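Local coordinates for RNA 2'-o-ribose methyltransferase (Thermus thermophilus, PDB 1IPA), which probably transfers a methyl group to a ribose 2'-hydroxyl of RNA, as a knotted methyltransferase of the TrmH (SpoU) family, at residues 45-50 / 98-103; 13-18 / 85-90; 192-197 / 230-235. One frame throughout, in Å; residues are numbered along the deposited sequence.

Contact 1 of 3, residues 45-50 / 98-103; sequences IELEQA and ALARMP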
loop_
_atom_site.group_PDB
_atom_site.type_symbol
_atom_site.label_atom_id
_atom_site.label_comp_id
_atom_site.label_asym_id
_atom_site.label_seq_id
_atom_site.Cartn_x
_atom_site.Cartn_y
_atom_site.Cartn_z
ATOM N N ILE A 45 -0.532 14.008 8.070
ATOM C CA ILE A 45 -1.864 13.590 8.496
ATOM C C ILE A 45 -2.165 14.090 9.908
ATOM O O ILE A 45 -1.379 13.874 10.837
ATOM C CB ILE A 45 -1.984 12.049 8.449
ATOM C CG1 ILE A 45 -1.939 11.588 6.993
ATOM C CG2 ILE A 45 -3.263 11.587 9.105
ATOM C CD1 ILE A 45 -1.906 10.103 6.837
ATOM N N GLU A 46 -3.301 14.758 10.067
ATOM C CA GLU A 46 -3.693 15.284 11.369
ATOM C C GLU A 46 -4.404 14.212 12.186
ATOM O O GLU A 46 -5.238 13.460 11.667
ATOM C CB GLU A 46 -4.626 16.486 11.209
ATOM C CG GLU A 46 -4.210 17.465 10.114
ATOM C CD GLU A 46 -5.090 18.703 10.071
ATOM O OE1 GLU A 46 -4.939 19.567 10.960
ATOM O OE2 GLU A 46 -5.940 18.806 9.156
ATOM N N LEU A 47 -4.061 14.149 13.467
ATOM C CA LEU A 47 -4.652 13.194 14.390
ATOM C C LEU A 47 -5.636 13.928 15.295
ATOM O O LEU A 47 -5.461 15.113 15.563
ATOM C CB LEU A 47 -3.546 12.555 15.239
ATOM C CG LEU A 47 -2.945 11.210 14.808
ATOM C CD1 LEU A 47 -2.962 11.034 13.292
ATOM C CD2 LEU A 47 -1.541 11.115 15.373
ATOM N N GLU A 48 -6.676 13.244 15.755
ATOM C CA GLU A 48 -7.637 13.884 16.649
ATOM C C GLU A 48 -7.577 13.278 18.043
ATOM O O GLU A 48 -7.754 13.977 19.039
ATOM C CB GLU A 48 -9.050 13.787 16.091
ATOM C CG GLU A 48 -9.192 14.468 14.752
ATOM C CD GLU A 48 -10.629 14.751 14.392
ATOM O OE1 GLU A 48 -11.468 13.845 14.572
ATOM O OE2 GLU A 48 -10.910 15.879 13.926
ATOM N N GLN A 49 -7.327 11.979 18.116
ATOM C CA GLN A 49 -7.214 11.329 19.406
ATOM C C GLN A 49 -6.405 10.046 19.343
ATOM O O GLN A 49 -6.277 9.431 18.288
ATOM C CB GLN A 49 -8.596 11.053 20.005
ATOM C CG GLN A 49 -9.457 10.076 19.255
ATOM C CD GLN A 49 -10.796 9.883 19.938
ATOM O OE1 GLN A 49 -11.469 10.853 20.281
ATOM N NE2 GLN A 49 -11.191 8.632 20.140
ATOM N N ALA A 50 -5.847 9.661 20.485
ATOM C CA ALA A 50 -5.049 8.454 20.568
ATOM C C ALA A 50 -5.531 7.567 21.698
ATOM O O ALA A 50 -5.787 8.039 22.801
ATOM C CB ALA A 50 -3.587 8.809 20.782
ATOM N N ALA A 98 -4.636 5.362 16.739
ATOM C CA ALA A 98 -5.059 6.745 16.647
ATOM C C ALA A 98 -6.227 6.965 15.705
ATOM O O ALA A 98 -6.525 6.134 14.845
ATOM C CB ALA A 98 -3.888 7.607 16.225
ATOM N N LEU A 99 -6.907 8.086 15.900
ATOM C CA LEU A 99 -8.020 8.468 15.049
ATOM C C LEU A 99 -7.426 9.560 14.183
ATOM O O LEU A 99 -6.897 10.545 14.700
ATOM C CB LEU A 99 -9.175 9.040 15.874
ATOM C CG LEU A 99 -10.383 9.556 15.086
ATOM C CD1 LEU A 99 -10.988 8.403 14.275
ATOM C CD2 LEU A 99 -11.425 10.143 16.035
ATOM N N ALA A 100 -7.512 9.401 12.871
ATOM C CA ALA A 100 -6.943 10.389 11.974
ATOM C C ALA A 100 -7.978 11.041 11.072
ATOM O O ALA A 100 -9.036 10.481 10.816
ATOM C CB ALA A 100 -5.860 9.740 11.130
ATOM N N ARG A 101 -7.648 12.236 10.597
ATOM C CA ARG A 101 -8.495 12.994 9.687
ATOM C C ARG A 101 -8.077 12.595 8.270
ATOM O O ARG A 101 -6.899 12.656 7.936
ATOM C CB ARG A 101 -8.240 14.489 9.873
ATOM C CG ARG A 101 -9.382 15.282 10.468
ATOM C CD ARG A 101 -10.379 15.744 9.405
ATOM N NE ARG A 101 -11.343 16.683 9.973
ATOM C CZ ARG A 101 -12.282 17.317 9.276
ATOM N NH1 ARG A 101 -12.396 17.116 7.971
ATOM N NH2 ARG A 101 -13.100 18.164 9.887
ATOM N N MET A 102 -9.027 12.183 7.437
ATOM C CA MET A 102 -8.696 11.810 6.067
ATOM C C MET A 102 -8.170 13.062 5.343
ATOM O O MET A 102 -8.900 14.022 5.129
ATOM C CB MET A 102 -9.935 11.254 5.363
ATOM C CG MET A 102 -9.651 10.463 4.107
ATOM S SD MET A 102 -11.141 9.804 3.362
ATOM C CE MET A 102 -11.308 8.327 4.255
ATOM N N PRO A 103 -6.884 13.060 4.970
ATOM C CA PRO A 103 -6.160 14.132 4.278
ATOM C C PRO A 103 -6.892 14.883 3.168
ATOM O O PRO A 103 -7.919 14.432 2.654
ATOM C CB PRO A 103 -4.921 13.419 3.755
ATOM C CG PRO A 103 -4.637 12.442 4.854
ATOM C CD PRO A 103 -6.013 11.883 5.148
HETATM O O HOH W 1 -5.143 14.656 7.767
#
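With chi1 at -68°, Ile45 holds CG1 beside its backbone N and CG2 anti to that N, so its two branches take different partners. The Ile45 side chain crosses Pro103 obliquely, CG1 of Ile45 3.5 Å from CG of Pro103, while CG2 of Ile45 rests 3.8 Å from CB of Ala100. An alanine in place of Ile45 would remove both branches and would probably loosen the packing against Pro103 and Ala100. Gln49 keeps CG in the crowded position between N and the carbonyl carbon (chi1 65°), Leu99 has CG anti to its N (chi1 177°), and Gln49 CG meets Leu99 CB at 3.5 Å. Gln49 and Leu99 sit on neighbouring antiparallel inner strands, 47-53 and 96-101, of the mixed sheet in the eL30-like domain. Three nearly straight bonds join the backbones: Arg101 N to Glu46 O at 2.9 Å, Glu48 N to Leu99 O at 2.9 Å, and Leu99 N to Gln49 O at 2.8 Å. Past the first, a water accepts from Glu46 N and donates to Arg101 O. Leu47 CG lies 4.0 Å from Ala98 CB on the face covered by helix 34-42. Glu48 OE2 lies near the guanidinium edge of Arg101, too far for a salt bridge and with the two planes almost perpendicular; Glu48 OE1 instead pairs with Arg28. The Gln49 amide oxygen is bonded to Arg10.

Contact 2 of 3, residues 13-18 / 85-90; sequences ELARLL and KKLSVR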
loop_
_atom_site.group_PDB
_atom_site.type_symbol
_atom_site.label_atom_id
_atom_site.label_comp_id
_atom_site.label_asym_id
_atom_site.label_seq_id
_atom_site.Cartn_x
_atom_site.Cartn_y
_atom_site.Cartn_z
ATOM N N GLU A 13 -18.559 4.155 17.993
ATOM C CA GLU A 13 -18.390 5.125 16.919
ATOM C C GLU A 13 -17.082 4.880 16.171
ATOM O O GLU A 13 -17.032 4.971 14.954
ATOM C CB GLU A 13 -18.409 6.550 17.472
ATOM C CG GLU A 13 -18.615 7.613 16.407
ATOM C CD GLU A 13 -18.740 9.017 16.987
ATOM O OE1 GLU A 13 -19.463 9.848 16.385
ATOM O OE2 GLU A 13 -18.111 9.295 18.032
ATOM N N LEU A 14 -16.022 4.561 16.899
ATOM C CA LEU A 14 -14.742 4.303 16.256
ATOM C C LEU A 14 -14.742 2.983 15.466
ATOM O O LEU A 14 -14.133 2.892 14.400
ATOM C CB LEU A 14 -13.631 4.304 17.304
ATOM C CG LEU A 14 -13.444 5.642 18.026
ATOM C CD1 LEU A 14 -12.312 5.543 19.034
ATOM C CD2 LEU A 14 -13.143 6.733 17.011
ATOM N N ALA A 15 -15.444 1.973 15.976
ATOM C CA ALA A 15 -15.508 0.669 15.304
ATOM C C ALA A 15 -16.102 0.759 13.894
ATOM O O ALA A 15 -15.744 -0.022 13.010
ATOM C CB ALA A 15 -16.313 -0.334 16.151
ATOM N N ARG A 16 -17.009 1.706 13.685
ATOM C CA ARG A 16 -17.628 1.885 12.381
ATOM C C ARG A 16 -16.581 2.229 11.322
ATOM O O ARG A 16 -16.778 1.982 10.133
ATOM C CB ARG A 16 -18.673 3.005 12.449
ATOM C CG ARG A 16 -20.017 2.602 13.064
ATOM C CD ARG A 16 -20.780 3.837 13.550
ATOM N NE ARG A 16 -20.685 4.945 12.599
ATOM C CZ ARG A 16 -21.503 5.134 11.569
ATOM N NH1 ARG A 16 -22.499 4.290 11.347
ATOM N NH2 ARG A 16 -21.315 6.162 10.751
ATOM N N LEU A 17 -15.466 2.800 11.759
ATOM C CA LEU A 17 -14.412 3.186 10.835
ATOM C C LEU A 17 -13.720 1.977 10.203
ATOM O O LEU A 17 -12.881 2.133 9.314
ATOM C CB LEU A 17 -13.394 4.087 11.546
ATOM C CG LEU A 17 -13.544 5.621 11.520
ATOM C CD1 LEU A 17 -14.961 6.072 11.176
ATOM C CD2 LEU A 17 -13.104 6.159 12.869
ATOM N N LEU A 18 -14.072 0.770 10.649
ATOM C CA LEU A 18 -13.470 -0.425 10.057
ATOM C C LEU A 18 -14.059 -0.667 8.672
ATOM O O LEU A 18 -13.476 -1.380 7.858
ATOM C CB LEU A 18 -13.669 -1.654 10.947
ATOM C CG LEU A 18 -12.877 -1.596 12.262
ATOM C CD1 LEU A 18 -13.117 -2.850 13.068
ATOM C CD2 LEU A 18 -11.398 -1.430 11.968
ATOM N N LYS A 85 -8.706 -4.547 20.579
ATOM C CA LYS A 85 -8.921 -5.707 19.728
ATOM C C LYS A 85 -10.127 -5.474 18.848
ATOM O O LYS A 85 -10.171 -5.934 17.708
ATOM C CB LYS A 85 -9.114 -6.955 20.602
ATOM C CG LYS A 85 -9.549 -8.211 19.871
ATOM C CD LYS A 85 -9.136 -9.471 20.656
ATOM C CE LYS A 85 -9.710 -9.531 22.086
ATOM N NZ LYS A 85 -11.186 -9.781 22.129
ATOM N N LYS A 86 -11.101 -4.744 19.378
ATOM C CA LYS A 86 -12.318 -4.433 18.636
ATOM C C LYS A 86 -12.004 -3.502 17.468
ATOM O O LYS A 86 -12.628 -3.591 16.414
ATOM C CB LYS A 86 -13.344 -3.764 19.557
ATOM C CG LYS A 86 -14.724 -3.580 18.937
ATOM C CD LYS A 86 -15.393 -4.920 18.661
ATOM C CE LYS A 86 -16.890 -4.744 18.413
ATOM N NZ LYS A 86 -17.637 -6.041 18.319
ATOM N N LEU A 87 -11.042 -2.602 17.675
ATOM C CA LEU A 87 -10.628 -1.649 16.653
ATOM C C LEU A 87 -9.455 -2.184 15.824
ATOM O O LEU A 87 -9.065 -1.577 14.831
ATOM C CB LEU A 87 -10.200 -0.325 17.297
ATOM C CG LEU A 87 -11.197 0.660 17.932
ATOM C CD1 LEU A 87 -12.590 0.499 17.322
ATOM C CD2 LEU A 87 -11.242 0.449 19.412
ATOM N N SER A 88 -8.908 -3.323 16.243
ATOM C CA SER A 88 -7.757 -3.930 15.589
ATOM C C SER A 88 -8.054 -4.840 14.406
ATOM O O SER A 88 -9.141 -5.409 14.285
ATOM C CB SER A 88 -6.938 -4.713 16.623
ATOM O OG SER A 88 -5.812 -5.338 16.030
ATOM N N VAL A 89 -7.063 -4.978 13.535
ATOM C CA VAL A 89 -7.192 -5.827 12.365
ATOM C C VAL A 89 -6.043 -6.838 12.389
ATOM O O VAL A 89 -5.729 -7.458 11.380
ATOM C CB VAL A 89 -7.158 -4.977 11.066
ATOM C CG1 VAL A 89 -5.752 -4.525 10.755
ATOM C CG2 VAL A 89 -7.745 -5.751 9.929
ATOM N N ARG A 90 -5.434 -6.995 13.563
ATOM C CA ARG A 90 -4.317 -7.917 13.770
ATOM C C ARG A 90 -4.709 -9.024 14.748
ATOM O O ARG A 90 -5.713 -8.909 15.448
ATOM C CB ARG A 90 -3.129 -7.181 14.386
ATOM C CG ARG A 90 -2.866 -5.814 13.826
ATOM C CD ARG A 90 -1.719 -5.179 14.571
ATOM N NE ARG A 90 -1.236 -3.984 13.897
ATOM C CZ ARG A 90 -0.123 -3.349 14.232
ATOM N NH1 ARG A 90 0.609 -3.804 15.237
ATOM N NH2 ARG A 90 0.264 -2.270 13.557
#
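Leu87 carries this contact, and its side chain reads outward simply. CB leaves the last turn of helix 81-87, and CG lies anti to the carbonyl carbon (chi1 -72°); neither atom makes a close contact with 13-18. Of the two methyls at the tip, CD1 does the work, while CD2 makes no close contact there. Leu87 CD1 presses against the backbone of helix 9-15 at Leu14 and Ala15, 3.5 Å from Ala15 N. The same methyl, Leu87 CD1, is 3.9 Å from Leu14 CB and also 4.0 Å from Ala15 CB, so it lies against the peptide joining Leu14 to Ala15. In the other direction Leu18 reaches back with both branches: its CD1 lies 3.5 Å from Lys86 O, and its CD2 lies 3.7 Å from Leu87 O. No hydrogen bond crosses between the segments. Just past helix 81-87 the chain turns on Ser88, whose OG accepts from Arg90 N in an ST turn and is also bonded to Glu32. Underneath, Leu14 touches Gln49, Leu51 and Leu99, while Leu87 touches Leu51 and Ile97. Helices 9-15 and 81-87 thus meet over one face of the mixed beta sheet, as in the layered alpha/beta sandwich of the eL30-like fold.

Contact 3 of 3, residues 192-197 / 230-235; sequences ATTPHA and QTQVRI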
loop_
_atom_site.group_PDB
_atom_site.type_symbol
_atom_site.label_atom_id
_atom_site.label_comp_id
_atom_site.label_asym_id
_atom_site.label_seq_id
_atom_site.Cartn_x
_atom_site.Cartn_y
_atom_site.Cartn_z
ATOM N N ALA A 192 5.977 -6.096 -19.687
ATOM C CA ALA A 192 4.894 -6.889 -19.120
ATOM C C ALA A 192 5.390 -8.246 -18.633
ATOM O O ALA A 192 6.191 -8.898 -19.296
ATOM C CB ALA A 192 3.785 -7.078 -20.152
ATOM N N THR A 193 4.908 -8.656 -17.466
ATOM C CA THR A 193 5.286 -9.928 -16.869
ATOM C C THR A 193 4.249 -10.998 -17.226
ATOM O O THR A 193 3.047 -10.792 -17.066
ATOM C CB THR A 193 5.376 -9.803 -15.321
ATOM O OG1 THR A 193 6.259 -8.727 -14.975
ATOM C CG2 THR A 193 5.908 -11.089 -14.701
ATOM N N THR A 194 4.724 -12.131 -17.734
ATOM C CA THR A 194 3.859 -13.248 -18.099
ATOM C C THR A 194 4.637 -14.546 -17.952
ATOM O O THR A 194 5.842 -14.591 -18.216
ATOM C CB THR A 194 3.369 -13.159 -19.567
ATOM O OG1 THR A 194 4.483 -12.924 -20.436
ATOM C CG2 THR A 194 2.376 -12.041 -19.727
ATOM N N PRO A 195 3.962 -15.625 -17.527
ATOM C CA PRO A 195 4.644 -16.912 -17.366
ATOM C C PRO A 195 5.036 -17.548 -18.702
ATOM O O PRO A 195 5.899 -18.415 -18.747
ATOM C CB PRO A 195 3.622 -17.743 -16.595
ATOM C CG PRO A 195 2.311 -17.206 -17.115
ATOM C CD PRO A 195 2.559 -15.716 -17.087
ATOM N N HIS A 196 4.417 -17.116 -19.796
ATOM C CA HIS A 196 4.763 -17.698 -21.087
ATOM C C HIS A 196 5.720 -16.885 -21.948
ATOM O O HIS A 196 5.901 -17.182 -23.126
ATOM C CB HIS A 196 3.502 -18.056 -21.881
ATOM C CG HIS A 196 2.513 -16.944 -22.003
ATOM N ND1 HIS A 196 2.725 -15.843 -22.803
ATOM C CD2 HIS A 196 1.286 -16.780 -21.452
ATOM C CE1 HIS A 196 1.669 -15.049 -22.744
ATOM N NE2 HIS A 196 0.783 -15.595 -21.931
ATOM N N ALA A 197 6.347 -15.875 -21.358
ATOM C CA ALA A 197 7.314 -15.062 -22.092
ATOM C C ALA A 197 8.589 -15.884 -22.207
ATOM O O ALA A 197 8.918 -16.663 -21.317
ATOM C CB ALA A 197 7.600 -13.761 -21.347
ATOM N N GLN A 230 6.743 -3.096 -24.692
ATOM C CA GLN A 230 7.911 -3.064 -25.560
ATOM C C GLN A 230 8.674 -4.370 -25.344
ATOM O O GLN A 230 9.415 -4.828 -26.215
ATOM C CB GLN A 230 8.827 -1.887 -25.204
ATOM C CG GLN A 230 8.432 -0.543 -25.806
ATOM C CD GLN A 230 7.015 -0.132 -25.460
ATOM O OE1 GLN A 230 6.137 -0.122 -26.319
ATOM N NE2 GLN A 230 6.784 0.206 -24.200
ATOM N N THR A 231 8.487 -4.963 -24.170
ATOM C CA THR A 231 9.156 -6.210 -23.833
ATOM C C THR A 231 8.271 -7.046 -22.923
ATOM O O THR A 231 7.580 -6.510 -22.060
ATOM C CB THR A 231 10.480 -5.961 -23.075
ATOM O OG1 THR A 231 11.253 -4.963 -23.752
ATOM C CG2 THR A 231 11.288 -7.248 -22.996
ATOM N N GLN A 232 8.290 -8.357 -23.122
ATOM C CA GLN A 232 7.522 -9.272 -22.294
ATOM C C GLN A 232 8.543 -10.128 -21.575
ATOM O O GLN A 232 9.512 -10.596 -22.171
ATOM C CB GLN A 232 6.593 -10.123 -23.145
ATOM C CG GLN A 232 5.290 -9.414 -23.446
ATOM C CD GLN A 232 4.498 -10.089 -24.538
ATOM O OE1 GLN A 232 4.220 -11.294 -24.474
ATOM N NE2 GLN A 232 4.121 -9.315 -25.547
ATOM N N VAL A 233 8.317 -10.347 -20.291
ATOM C CA VAL A 233 9.287 -11.069 -19.503
ATOM C C VAL A 233 8.664 -12.013 -18.461
ATOM O O VAL A 233 7.502 -11.868 -18.086
ATOM C CB VAL A 233 10.207 -10.003 -18.842
ATOM C CG1 VAL A 233 10.015 -9.981 -17.338
ATOM C CG2 VAL A 233 11.637 -10.216 -19.259
ATOM N N ARG A 234 9.439 -12.983 -17.993
ATOM C CA ARG A 234 8.916 -13.903 -16.995
ATOM C C ARG A 234 9.847 -14.131 -15.817
ATOM O O ARG A 234 11.066 -13.950 -15.907
ATOM C CB ARG A 234 8.561 -15.256 -17.623
ATOM C CG ARG A 234 9.737 -16.187 -17.840
ATOM C CD ARG A 234 9.268 -17.565 -18.268
ATOM N NE ARG A 234 10.346 -18.528 -18.132
ATOM C CZ ARG A 234 11.406 -18.562 -18.925
ATOM N NH1 ARG A 234 11.516 -17.696 -19.919
ATOM N NH2 ARG A 234 12.370 -19.438 -18.698
ATOM N N ILE A 235 9.237 -14.520 -14.703
ATOM C CA ILE A 235 9.958 -14.821 -13.475
ATOM C C ILE A 235 10.019 -16.339 -13.433
ATOM O O ILE A 235 9.016 -17.006 -13.222
ATOM C CB ILE A 235 9.209 -14.266 -12.240
ATOM C CG1 ILE A 235 9.251 -12.733 -12.265
ATOM C CG2 ILE A 235 9.833 -14.803 -10.960
ATOM C CD1 ILE A 235 8.371 -12.067 -11.237
#
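Val233 O takes one hydrogen bond and one weaker CA-H...O contact from 192-197. Thr194 N donates to Val233 O at 2.8 Å, nearly along the C=O axis, and Thr193 CA lies 3.2 Å from Val233 O. One residue back, Ala192 O accepts from Val233 N at 2.8 Å, and Ala192 N donates to Thr231 O at 2.9 Å; this is regular parallel pairing. Beyond it, 192-197 swings through a type I turn from Thr194 to Ala197, which returns the Ala197 methyl to the other strand, its CB 3.5 Å from Val233 C. Arg234 fastens the turn. Its CG takes the crowded position between N and the carbonyl carbon (chi1 80°), the chain runs extended to NE, and NH1 of Arg234 donates to a lone pair of Ala197 O at 3.1 Å, bent to 141°; Glu198 O is a second, weak acceptor. Thr194 OG1 is buried without a polar partner in the model, whereas Thr193 OG1 bonds to Ala213 O. Helix 246-261 packs on the side of Thr193 and Ile235, helix 223-228 on that of Ala192 and Gln232, a parallel sheet edge between helices that belongs to the Rossmann-like SpoU methylase fold.

Overall arrangement
Contacts 1 and 2 share the N-terminal eL30-like part, their centres 14 Å apart. They touch where Leu14 and Leu17 of contact 2 meet Gln49 and Leu99 of contact 1, so helix 9-15 and the residues just after it pack on strands 47-53 and 96-101. Their segments interleave along the chain, 13-18, 45-50, 85-90, 98-103, so neither contact closes before the other opens. Contact 3 follows later in the chain, in the six-stranded parallel sheet on the other side of the molecule, its centre about 42 Å from that of contact 1 and 41 Å from that of contact 2. The separation matches a probable RNA-binding part joined to a knotted catalytic part.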